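Local coordinates for protein nucleoporin NUP170 (PDB 5HAX) that probably serves as a structural scaffold nucleoporin of the nuclear pore complex, built from a beta-propeller and a C-terminal helical region, at residues R225-L233 against S244-R252; E462-E473 against V485-I493. All blocks are in the same frame, centred on the assembly; numbering follows the deposited sequence.

In the fold
The two contacts follow one another along the chain, interaction 1 closing before interaction 2 opens; their centres lie about 37 Å apart, their nearest atoms about 19 Å. They share no sheet. Interaction 1 sits far out, about 28 Å from the centre of the chain, on strands 230-236, 241-246 and 251-255 of one four-stranded antiparallel propeller sheet. Interaction 2, about 10 Å from that centre, joins the loop before strand 473-478 to the end of strand 481-487, in the sheet that also holds strands 50-57 and 440-445, and to the start of helix 490-501. One thus shapes a peripheral blade; the other lies where the propeller strand gives way to helices and probably fixes that passage.

Interaction 1: R225-L233 against S244-R252; sequences RQQEWLRGL and SLSNRSTIR
Two side-chain torsions set up the stack of Asn247 on Trp229: both residues place CG between the backbone N and the carbonyl carbon (chi1 67° for Asn247), which lays the amide flat over one face of the indole, the two planes 8° apart. Asn247 ND2 comes 3.7 Å from Trp229 CZ3, while Asn247 CB makes a CH-pi contact with the five-membered ring. Asparagine suits the place because its amide is flat enough to stack and polar enough to bond: Asn247 OD1 accepts from Trp229 N at 2.8 Å, from above the carbonyl plane, and Asn247 N returns a bond to Trp229 O.

Glu228 has CG turned away from its own N and an extended chain, which carries the carboxylate to Ser246 OG and the Arg252 guanidinium. Arg252 grips with its two end nitrogens, Arg252 NH2 to Glu228 OE1 at 3.1 Å and Arg252 NH1 to Glu228 OE2 at 3.2 Å; both approach from above the carboxylate plane, the flat groups being 60° apart. Ser246 OG donates to the anti lone pair of Glu228 OE2 at 2.7 Å. The same hydroxyl accepts from the backbone N of Arg248 and Thr250, linking carboxylate and turn. With an alanine here in place of Glu228 the carboxylate is gone, and Arg252 is likely to lose one of its acidic partners, Glu267 being another, and the Ser246 hydroxyl this acceptor.

Further along, Arg231 N bonds Leu245 O at 2.6 Å, and Gly232 O accepts from Leu245 N. Arg231 and Gly232 thus both face Leu245, a classic beta bulge in an antiparallel propeller hairpin, next to a type I turn with an ST turn at Ser246.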
loop_
_atom_site.group_PDB
_atom_site.type_symbol
_atom_site.label_atom_id
_atom_site.label_comp_id
_atom_site.label_asym_id
_atom_site.label_seq_id
_atom_site.Cartn_x
_atom_site.Cartn_y
_atom_site.Cartn_z
ATOM N N ARG A 225 -13.621 -34.631 17.989
ATOM C CA ARG A 225 -12.748 -33.606 17.431
ATOM C C ARG A 225 -11.303 -33.965 17.734
ATOM O O ARG A 225 -10.960 -34.228 18.889
ATOM C CB ARG A 225 -13.079 -32.224 18.006
ATOM C CG ARG A 225 -14.385 -31.639 17.501
ATOM C CD ARG A 225 -14.763 -30.392 18.279
ATOM N NE ARG A 225 -15.252 -30.711 19.618
ATOM C CZ ARG A 225 -15.469 -29.811 20.572
ATOM N NH1 ARG A 225 -15.233 -28.524 20.348
ATOM N NH2 ARG A 225 -15.919 -30.199 21.759
ATOM N N GLN A 226 -10.467 -33.973 16.701
ATOM C CA GLN A 226 -9.043 -34.230 16.852
ATOM C C GLN A 226 -8.305 -32.938 17.199
ATOM O O GLN A 226 -8.839 -31.834 17.076
ATOM C CB GLN A 226 -8.476 -34.845 15.571
ATOM C CG GLN A 226 -9.093 -36.188 15.204
ATOM C CD GLN A 226 -8.649 -36.685 13.839
ATOM O OE1 GLN A 226 -7.458 -36.710 13.531
ATOM N NE2 GLN A 226 -9.612 -37.077 13.011
ATOM N N GLN A 227 -7.060 -33.086 17.648
ATOM C CA GLN A 227 -6.257 -31.924 18.010
ATOM C C GLN A 227 -5.905 -31.109 16.771
ATOM O O GLN A 227 -5.398 -31.644 15.781
ATOM C CB GLN A 227 -4.977 -32.346 18.730
ATOM C CG GLN A 227 -3.998 -31.186 18.885
ATOM C CD GLN A 227 -2.813 -31.503 19.768
ATOM O OE1 GLN A 227 -1.944 -32.297 19.405
ATOM N NE2 GLN A 227 -2.760 -30.864 20.929
ATOM N N GLU A 228 -6.164 -29.805 16.842
ATOM C CA GLU A 228 -5.833 -28.850 15.793
ATOM C C GLU A 228 -6.145 -27.460 16.326
ATOM O O GLU A 228 -7.168 -27.274 16.986
ATOM C CB GLU A 228 -6.629 -29.123 14.505
ATOM C CG GLU A 228 -6.191 -28.276 13.315
ATOM C CD GLU A 228 -7.058 -28.481 12.080
ATOM O OE1 GLU A 228 -8.104 -29.154 12.178
ATOM O OE2 GLU A 228 -6.689 -27.964 11.006
ATOM N N TRP A 229 -5.264 -26.496 16.054
ATOM C CA TRP A 229 -5.454 -25.127 16.516
ATOM C C TRP A 229 -4.957 -24.167 15.439
ATOM O O TRP A 229 -4.485 -24.585 14.378
ATOM C CB TRP A 229 -4.754 -24.894 17.861
ATOM C CG TRP A 229 -3.255 -24.979 17.814
ATOM C CD1 TRP A 229 -2.385 -23.971 17.520
ATOM C CD2 TRP A 229 -2.452 -26.134 18.087
ATOM N NE1 TRP A 229 -1.091 -24.426 17.586
ATOM C CE2 TRP A 229 -1.105 -25.752 17.931
ATOM C CE3 TRP A 229 -2.740 -27.454 18.442
ATOM C CZ2 TRP A 229 -0.050 -26.641 18.121
ATOM C CZ3 TRP A 229 -1.691 -28.336 18.627
ATOM C CH2 TRP A 229 -0.363 -27.925 18.467
ATOM N N LEU A 230 -5.063 -22.868 15.716
ATOM C CA LEU A 230 -4.814 -21.842 14.712
ATOM C C LEU A 230 -3.415 -21.253 14.828
ATOM O O LEU A 230 -2.834 -21.168 15.914
ATOM C CB LEU A 230 -5.845 -20.716 14.817
ATOM C CG LEU A 230 -7.293 -21.103 14.508
ATOM C CD1 LEU A 230 -8.168 -19.864 14.501
ATOM C CD2 LEU A 230 -7.412 -21.845 13.181
ATOM N N ARG A 231 -2.884 -20.846 13.672
ATOM C CA ARG A 231 -1.649 -20.085 13.565
ATOM C C ARG A 231 -1.880 -18.625 13.195
ATOM O O ARG A 231 -0.950 -17.822 13.317
ATOM C CB ARG A 231 -0.720 -20.722 12.516
ATOM C CG ARG A 231 0.247 -21.779 13.048
ATOM C CD ARG A 231 0.923 -22.509 11.891
ATOM N NE ARG A 231 2.378 -22.590 12.024
ATOM C CZ ARG A 231 3.203 -21.558 11.867
ATOM N NH1 ARG A 231 4.513 -21.729 11.998
ATOM N NH2 ARG A 231 2.723 -20.352 11.591
ATOM N N GLY A 232 -3.078 -18.262 12.743
ATOM C CA GLY A 232 -3.358 -16.876 12.407
ATOM C C GLY A 232 -4.760 -16.711 11.857
ATOM O O GLY A 232 -5.387 -17.668 11.388
ATOM N N LEU A 233 -5.241 -15.467 11.939
ATOM C CA LEU A 233 -6.505 -15.031 11.358
ATOM C C LEU A 233 -6.247 -13.872 10.403
ATOM O O LEU A 233 -5.372 -13.039 10.649
ATOM C CB LEU A 233 -7.505 -14.575 12.439
ATOM C CG LEU A 233 -8.207 -15.619 13.310
ATOM C CD1 LEU A 233 -9.200 -14.923 14.227
ATOM C CD2 LEU A 233 -8.915 -16.660 12.462
ATOM N N SER A 244 -8.664 -18.484 8.235
ATOM C CA SER A 244 -7.863 -19.016 9.329
ATOM C C SER A 244 -6.847 -20.011 8.784
ATOM O O SER A 244 -7.126 -20.741 7.824
ATOM C CB SER A 244 -8.729 -19.696 10.398
ATOM O OG SER A 244 -9.111 -21.005 10.007
ATOM N N LEU A 245 -5.669 -20.028 9.402
ATOM C CA LEU A 245 -4.625 -21.004 9.125
ATOM C C LEU A 245 -4.411 -21.845 10.375
ATOM O O LEU A 245 -4.279 -21.299 11.474
ATOM C CB LEU A 245 -3.323 -20.311 8.721
ATOM C CG LEU A 245 -2.129 -21.217 8.405
ATOM C CD1 LEU A 245 -2.411 -22.066 7.176
ATOM C CD2 LEU A 245 -0.866 -20.389 8.206
ATOM N N SER A 246 -4.387 -23.164 10.209
ATOM C CA SER A 246 -4.230 -24.076 11.332
ATOM C C SER A 246 -2.797 -24.592 11.411
ATOM O O SER A 246 -1.979 -24.390 10.510
ATOM C CB SER A 246 -5.209 -25.248 11.222
ATOM O OG SER A 246 -4.643 -26.326 10.497
ATOM N N ASN A 247 -2.501 -25.269 12.523
ATOM C CA ASN A 247 -1.182 -25.856 12.729
ATOM C C ASN A 247 -0.924 -27.031 11.799
ATOM O O ASN A 247 0.235 -27.415 11.615
ATOM C CB ASN A 247 -1.030 -26.320 14.173
ATOM C CG ASN A 247 -1.941 -27.483 14.500
ATOM O OD1 ASN A 247 -3.160 -27.388 14.359
ATOM N ND2 ASN A 247 -1.352 -28.599 14.907
ATOM N N ARG A 248 -1.976 -27.619 11.233
ATOM C CA ARG A 248 -1.852 -28.660 10.223
ATOM C C ARG A 248 -1.837 -28.094 8.810
ATOM O O ARG A 248 -1.962 -28.859 7.847
ATOM C CB ARG A 248 -2.999 -29.665 10.362
ATOM C CG ARG A 248 -3.171 -30.209 11.767
ATOM C CD ARG A 248 -4.264 -31.265 11.829
ATOM N NE ARG A 248 -3.897 -32.468 11.089
ATOM C CZ ARG A 248 -3.132 -33.443 11.574
ATOM N NH1 ARG A 248 -2.850 -34.499 10.822
ATOM N NH2 ARG A 248 -2.644 -33.367 12.805
ATOM N N SER A 249 -1.702 -26.775 8.670
ATOM C CA SER A 249 -1.669 -26.086 7.384
ATOM C C SER A 249 -3.005 -26.157 6.649
ATOM O O SER A 249 -3.043 -26.035 5.422
ATOM C CB SER A 249 -0.540 -26.624 6.494
ATOM O OG SER A 249 0.713 -26.495 7.147
ATOM N N THR A 250 -4.104 -26.345 7.378
ATOM C CA THR A 250 -5.437 -26.288 6.786
ATOM C C THR A 250 -5.893 -24.839 6.671
ATOM O O THR A 250 -5.772 -24.064 7.625
ATOM C CB THR A 250 -6.435 -27.082 7.629
ATOM O OG1 THR A 250 -6.079 -28.469 7.613
ATOM C CG2 THR A 250 -7.857 -26.921 7.087
ATOM N N ILE A 251 -6.435 -24.487 5.507
ATOM C CA ILE A 251 -6.936 -23.145 5.225
ATOM C C ILE A 251 -8.457 -23.205 5.231
ATOM O O ILE A 251 -9.059 -23.939 4.437
ATOM C CB ILE A 251 -6.424 -22.616 3.877
ATOM C CG1 ILE A 251 -4.893 -22.586 3.853
ATOM C CG2 ILE A 251 -6.996 -21.229 3.598
ATOM C CD1 ILE A 251 -4.312 -22.248 2.492
ATOM N N ARG A 252 -9.077 -22.425 6.113
ATOM C CA ARG A 252 -10.526 -22.326 6.197
ATOM C C ARG A 252 -10.964 -20.926 5.788
ATOM O O ARG A 252 -10.348 -19.934 6.189
ATOM C CB ARG A 252 -11.014 -22.641 7.613
ATOM C CG ARG A 252 -10.801 -24.093 8.026
ATOM C CD ARG A 252 -11.184 -24.326 9.480
ATOM N NE ARG A 252 -11.209 -25.746 9.827
ATOM C CZ ARG A 252 -10.145 -26.454 10.202
ATOM N NH1 ARG A 252 -8.949 -25.886 10.276
ATOM N NH2 ARG A 252 -10.279 -27.740 10.500
HETATM O O HOH W 1 -2.539 -31.384 15.287
HETATM O O HOH W 2 -7.599 -30.015 9.183
HETATM O O HOH W 3 2.584 -25.566 12.060
#

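Interaction 2: E462-E473 against V485-I493; sequences ELAVQFDQVPGE and VRRRRLVDI
Glu462 and Arg487 cross at about a right angle, yet their flat ends lie nearly coplanar, 13° apart. The arginine grips side-on: Arg487 NE reaches Glu462 OE1 at 3.0 Å and Arg487 NH2 reaches Glu462 OE2 at 2.9 Å, each on a syn lone pair. Tyr390 and Thr411 also bond this carboxylate, and Phe50 makes a cation-pi contact with Arg487.

Glu473 and Arg486 instead run side by side, and both Arg486 NE and NH2 converge on Glu473 OE2 from the same face of the carboxylate. Next to this bridged pair Gly472 O accepts from Arg487 N.

Arg489, at the N-cap position of helix 490-501, is bent at chi3 (-65°), which turns its guanidinium edge to two partners. Arg489 NH2 donates to Gln466 O at 2.7 Å; Asp492 OD2 takes both Arg489 N, on its anti lone pair, and NE, while OD1 takes NH1. Pro471 CG packs over one guanidinium face, 3.6 Å from Arg489 NE, its compact ring suited to a flat cation. Gln466 aims its side-chain C=O almost directly at Val491 N (Gln466 OE1 to Val491 N 3.2 Å), while NE2 bonds Leu463 O. Leu463 CD2 touches Leu490 CD2, and Phe467 meets Val491 CG1 at its ring edge.

Several arginines are thus matched by acidic groups or a carbonyl, and a glutamine oxygen takes up an N-H of the first helical turn; this mix of ionic and polar bonds probably fixes how helix 490-501 leaves the propeller strand.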
loop_
_atom_site.group_PDB
_atom_site.type_symbol
_atom_site.label_atom_id
_atom_site.label_comp_id
_atom_site.label_asym_id
_atom_site.label_seq_id
_atom_site.Cartn_x
_atom_site.Cartn_y
_atom_site.Cartn_z
ATOM N N GLU A 462 2.879 1.196 -9.946
ATOM C CA GLU A 462 3.715 2.026 -9.079
ATOM C C GLU A 462 4.185 3.285 -9.794
ATOM O O GLU A 462 4.288 4.356 -9.182
ATOM C CB GLU A 462 4.936 1.244 -8.603
ATOM C CG GLU A 462 4.670 0.073 -7.685
ATOM C CD GLU A 462 5.960 -0.495 -7.132
ATOM O OE1 GLU A 462 6.262 -0.244 -5.947
ATOM O OE2 GLU A 462 6.686 -1.173 -7.888
ATOM N N LEU A 463 4.512 3.167 -11.083
ATOM C CA LEU A 463 5.071 4.296 -11.815
ATOM C C LEU A 463 4.098 5.464 -11.849
ATOM O O LEU A 463 4.506 6.627 -11.765
ATOM C CB LEU A 463 5.437 3.858 -13.234
ATOM C CG LEU A 463 6.485 2.745 -13.300
ATOM C CD1 LEU A 463 6.509 2.109 -14.678
ATOM C CD2 LEU A 463 7.856 3.288 -12.936
ATOM N N ALA A 464 2.801 5.169 -11.942
ATOM C CA ALA A 464 1.798 6.213 -12.104
ATOM C C ALA A 464 1.636 7.059 -10.846
ATOM O O ALA A 464 1.259 8.234 -10.943
ATOM C CB ALA A 464 0.461 5.584 -12.487
ATOM N N VAL A 465 1.913 6.495 -9.671
ATOM C CA VAL A 465 1.641 7.152 -8.396
ATOM C C VAL A 465 2.917 7.626 -7.710
ATOM O O VAL A 465 2.888 7.958 -6.517
ATOM C CB VAL A 465 0.835 6.232 -7.463
ATOM C CG1 VAL A 465 -0.545 5.970 -8.044
ATOM C CG2 VAL A 465 1.572 4.922 -7.219
ATOM N N GLN A 466 4.039 7.677 -8.433
ATOM C CA GLN A 466 5.306 8.083 -7.831
ATOM C C GLN A 466 5.216 9.441 -7.145
ATOM O O GLN A 466 5.933 9.690 -6.169
ATOM C CB GLN A 466 6.407 8.127 -8.895
ATOM C CG GLN A 466 6.872 6.768 -9.386
ATOM C CD GLN A 466 7.959 6.882 -10.440
ATOM O OE1 GLN A 466 9.148 6.890 -10.121
ATOM N NE2 GLN A 466 7.554 6.979 -11.702
ATOM N N PHE A 467 4.347 10.328 -7.635
ATOM C CA PHE A 467 4.279 11.706 -7.157
ATOM C C PHE A 467 2.942 12.045 -6.508
ATOM O O PHE A 467 2.712 13.213 -6.170
ATOM C CB PHE A 467 4.560 12.665 -8.317
ATOM C CG PHE A 467 5.615 12.167 -9.263
ATOM C CD1 PHE A 467 6.942 12.126 -8.879
ATOM C CD2 PHE A 467 5.274 11.723 -10.529
ATOM C CE1 PHE A 467 7.914 11.660 -9.741
ATOM C CE2 PHE A 467 6.243 11.256 -11.398
ATOM C CZ PHE A 467 7.564 11.223 -11.003
ATOM N N ASP A 468 2.059 11.062 -6.320
ATOM C CA ASP A 468 0.762 11.278 -5.686
ATOM C C ASP A 468 0.685 10.761 -4.259
ATOM O O ASP A 468 -0.117 11.274 -3.477
ATOM C CB ASP A 468 -0.348 10.608 -6.506
ATOM C CG ASP A 468 -0.967 11.540 -7.526
ATOM O OD1 ASP A 468 -1.250 12.709 -7.183
ATOM O OD2 ASP A 468 -1.171 11.101 -8.675
ATOM N N GLN A 469 1.485 9.756 -3.910
ATOM C CA GLN A 469 1.500 9.192 -2.569
ATOM C C GLN A 469 2.933 8.821 -2.220
ATOM O O GLN A 469 3.692 8.374 -3.084
ATOM C CB GLN A 469 0.583 7.963 -2.470
ATOM C CG GLN A 469 0.915 6.854 -3.459
ATOM C CD GLN A 469 -0.170 5.792 -3.534
ATOM O OE1 GLN A 469 0.033 4.649 -3.123
ATOM N NE2 GLN A 469 -1.328 6.165 -4.067
ATOM N N VAL A 470 3.301 9.020 -0.958
ATOM C CA VAL A 470 4.673 8.778 -0.516
ATOM C C VAL A 470 5.018 7.310 -0.737
ATOM O O VAL A 470 4.113 6.465 -0.808
ATOM C CB VAL A 470 4.870 9.168 0.959
ATOM C CG1 VAL A 470 4.697 10.668 1.139
ATOM C CG2 VAL A 470 3.914 8.395 1.859
ATOM N N PRO A 471 6.299 6.962 -0.862
ATOM C CA PRO A 471 6.665 5.547 -0.987
ATOM C C PRO A 471 6.272 4.771 0.260
ATOM O O PRO A 471 6.335 5.287 1.379
ATOM C CB PRO A 471 8.187 5.585 -1.173
ATOM C CG PRO A 471 8.509 6.987 -1.561
ATOM C CD PRO A 471 7.474 7.846 -0.917
ATOM N N GLY A 472 5.864 3.522 0.057
ATOM C CA GLY A 472 5.475 2.694 1.185
ATOM C C GLY A 472 6.617 2.530 2.174
ATOM O O GLY A 472 7.779 2.372 1.792
ATOM N N GLU A 473 6.275 2.582 3.460
ATOM C CA GLU A 473 7.221 2.353 4.540
ATOM C C GLU A 473 6.666 1.275 5.458
ATOM O O GLU A 473 5.452 1.182 5.669
ATOM C CB GLU A 473 7.506 3.637 5.335
ATOM C CG GLU A 473 8.217 4.709 4.521
ATOM C CD GLU A 473 8.728 5.860 5.367
ATOM O OE1 GLU A 473 8.502 5.857 6.596
ATOM O OE2 GLU A 473 9.364 6.769 4.795
ATOM N N VAL A 485 11.697 0.336 6.959
ATOM C CA VAL A 485 12.095 -0.040 5.606
ATOM C C VAL A 485 11.207 0.726 4.639
ATOM O O VAL A 485 9.986 0.775 4.821
ATOM C CB VAL A 485 11.971 -1.558 5.386
ATOM C CG1 VAL A 485 12.409 -1.931 3.973
ATOM C CG2 VAL A 485 12.787 -2.315 6.425
ATOM N N ARG A 486 11.816 1.315 3.611
ATOM C CA ARG A 486 11.115 2.166 2.655
ATOM C C ARG A 486 11.254 1.591 1.252
ATOM O O ARG A 486 12.350 1.192 0.843
ATOM C CB ARG A 486 11.659 3.598 2.696
ATOM C CG ARG A 486 11.027 4.540 1.675
ATOM C CD ARG A 486 11.632 5.933 1.763
ATOM N NE ARG A 486 11.366 6.562 3.054
ATOM C CZ ARG A 486 12.114 7.519 3.596
ATOM N NH1 ARG A 486 13.193 7.966 2.967
ATOM N NH2 ARG A 486 11.788 8.027 4.776
ATOM N N ARG A 487 10.141 1.553 0.526
ATOM C CA ARG A 487 10.153 1.192 -0.883
ATOM C C ARG A 487 10.766 2.319 -1.705
ATOM O O ARG A 487 10.462 3.497 -1.494
ATOM C CB ARG A 487 8.723 0.904 -1.351
ATOM C CG ARG A 487 8.539 0.732 -2.851
ATOM C CD ARG A 487 9.303 -0.461 -3.381
ATOM N NE ARG A 487 8.944 -0.753 -4.768
ATOM C CZ ARG A 487 9.773 -1.271 -5.670
ATOM N NH1 ARG A 487 11.028 -1.561 -5.350
ATOM N NH2 ARG A 487 9.342 -1.495 -6.903
ATOM N N ARG A 488 11.632 1.956 -2.646
ATOM C CA ARG A 488 12.284 2.921 -3.523
ATOM C C ARG A 488 11.605 2.933 -4.885
ATOM O O ARG A 488 11.337 1.874 -5.462
ATOM C CB ARG A 488 13.771 2.603 -3.672
ATOM C CG ARG A 488 14.560 2.952 -2.426
ATOM C CD ARG A 488 16.001 2.496 -2.493
ATOM N NE ARG A 488 16.860 3.457 -3.179
ATOM C CZ ARG A 488 18.139 3.669 -2.880
ATOM N NH1 ARG A 488 18.838 4.564 -3.565
ATOM N NH2 ARG A 488 18.724 2.993 -1.898
ATOM N N ARG A 489 11.317 4.134 -5.379
ATOM C CA ARG A 489 10.703 4.341 -6.680
ATOM C C ARG A 489 11.771 4.410 -7.767
ATOM O O ARG A 489 12.971 4.485 -7.496
ATOM C CB ARG A 489 9.880 5.629 -6.684
ATOM C CG ARG A 489 8.852 5.743 -5.564
ATOM C CD ARG A 489 8.423 7.193 -5.364
ATOM N NE ARG A 489 9.531 8.024 -4.895
ATOM C CZ ARG A 489 9.503 9.351 -4.830
ATOM N NH1 ARG A 489 10.562 10.013 -4.388
ATOM N NH2 ARG A 489 8.423 10.022 -5.209
ATOM N N LEU A 490 11.313 4.396 -9.020
ATOM C CA LEU A 490 12.221 4.570 -10.147
ATOM C C LEU A 490 13.016 5.867 -10.019
ATOM O O LEU A 490 14.235 5.880 -10.215
ATOM C CB LEU A 490 11.431 4.545 -11.456
ATOM C CG LEU A 490 12.190 4.966 -12.717
ATOM C CD1 LEU A 490 13.416 4.090 -12.934
ATOM C CD2 LEU A 490 11.270 4.921 -13.930
ATOM N N VAL A 491 12.339 6.973 -9.691
ATOM C CA VAL A 491 13.028 8.258 -9.584
ATOM C C VAL A 491 14.065 8.229 -8.471
ATOM O O VAL A 491 15.110 8.882 -8.571
ATOM C CB VAL A 491 12.018 9.406 -9.374
ATOM C CG1 VAL A 491 11.178 9.612 -10.626
ATOM C CG2 VAL A 491 11.138 9.147 -8.153
ATOM N N ASP A 492 13.798 7.485 -7.393
ATOM C CA ASP A 492 14.796 7.331 -6.339
ATOM C C ASP A 492 16.011 6.565 -6.844
ATOM O O ASP A 492 17.154 6.948 -6.569
ATOM C CB ASP A 492 14.185 6.619 -5.132
ATOM C CG ASP A 492 12.974 7.339 -4.577
ATOM O OD1 ASP A 492 13.053 8.568 -4.358
ATOM O OD2 ASP A 492 11.940 6.672 -4.364
ATOM N N ILE A 493 15.781 5.476 -7.582
ATOM C CA ILE A 493 16.883 4.699 -8.142
ATOM C C ILE A 493 17.631 5.520 -9.183
ATOM O O ILE A 493 18.868 5.560 -9.202
ATOM C CB ILE A 493 16.352 3.385 -8.746
ATOM C CG1 ILE A 493 15.728 2.509 -7.655
ATOM C CG2 ILE A 493 17.467 2.634 -9.475
ATOM C CD1 ILE A 493 14.917 1.349 -8.197
#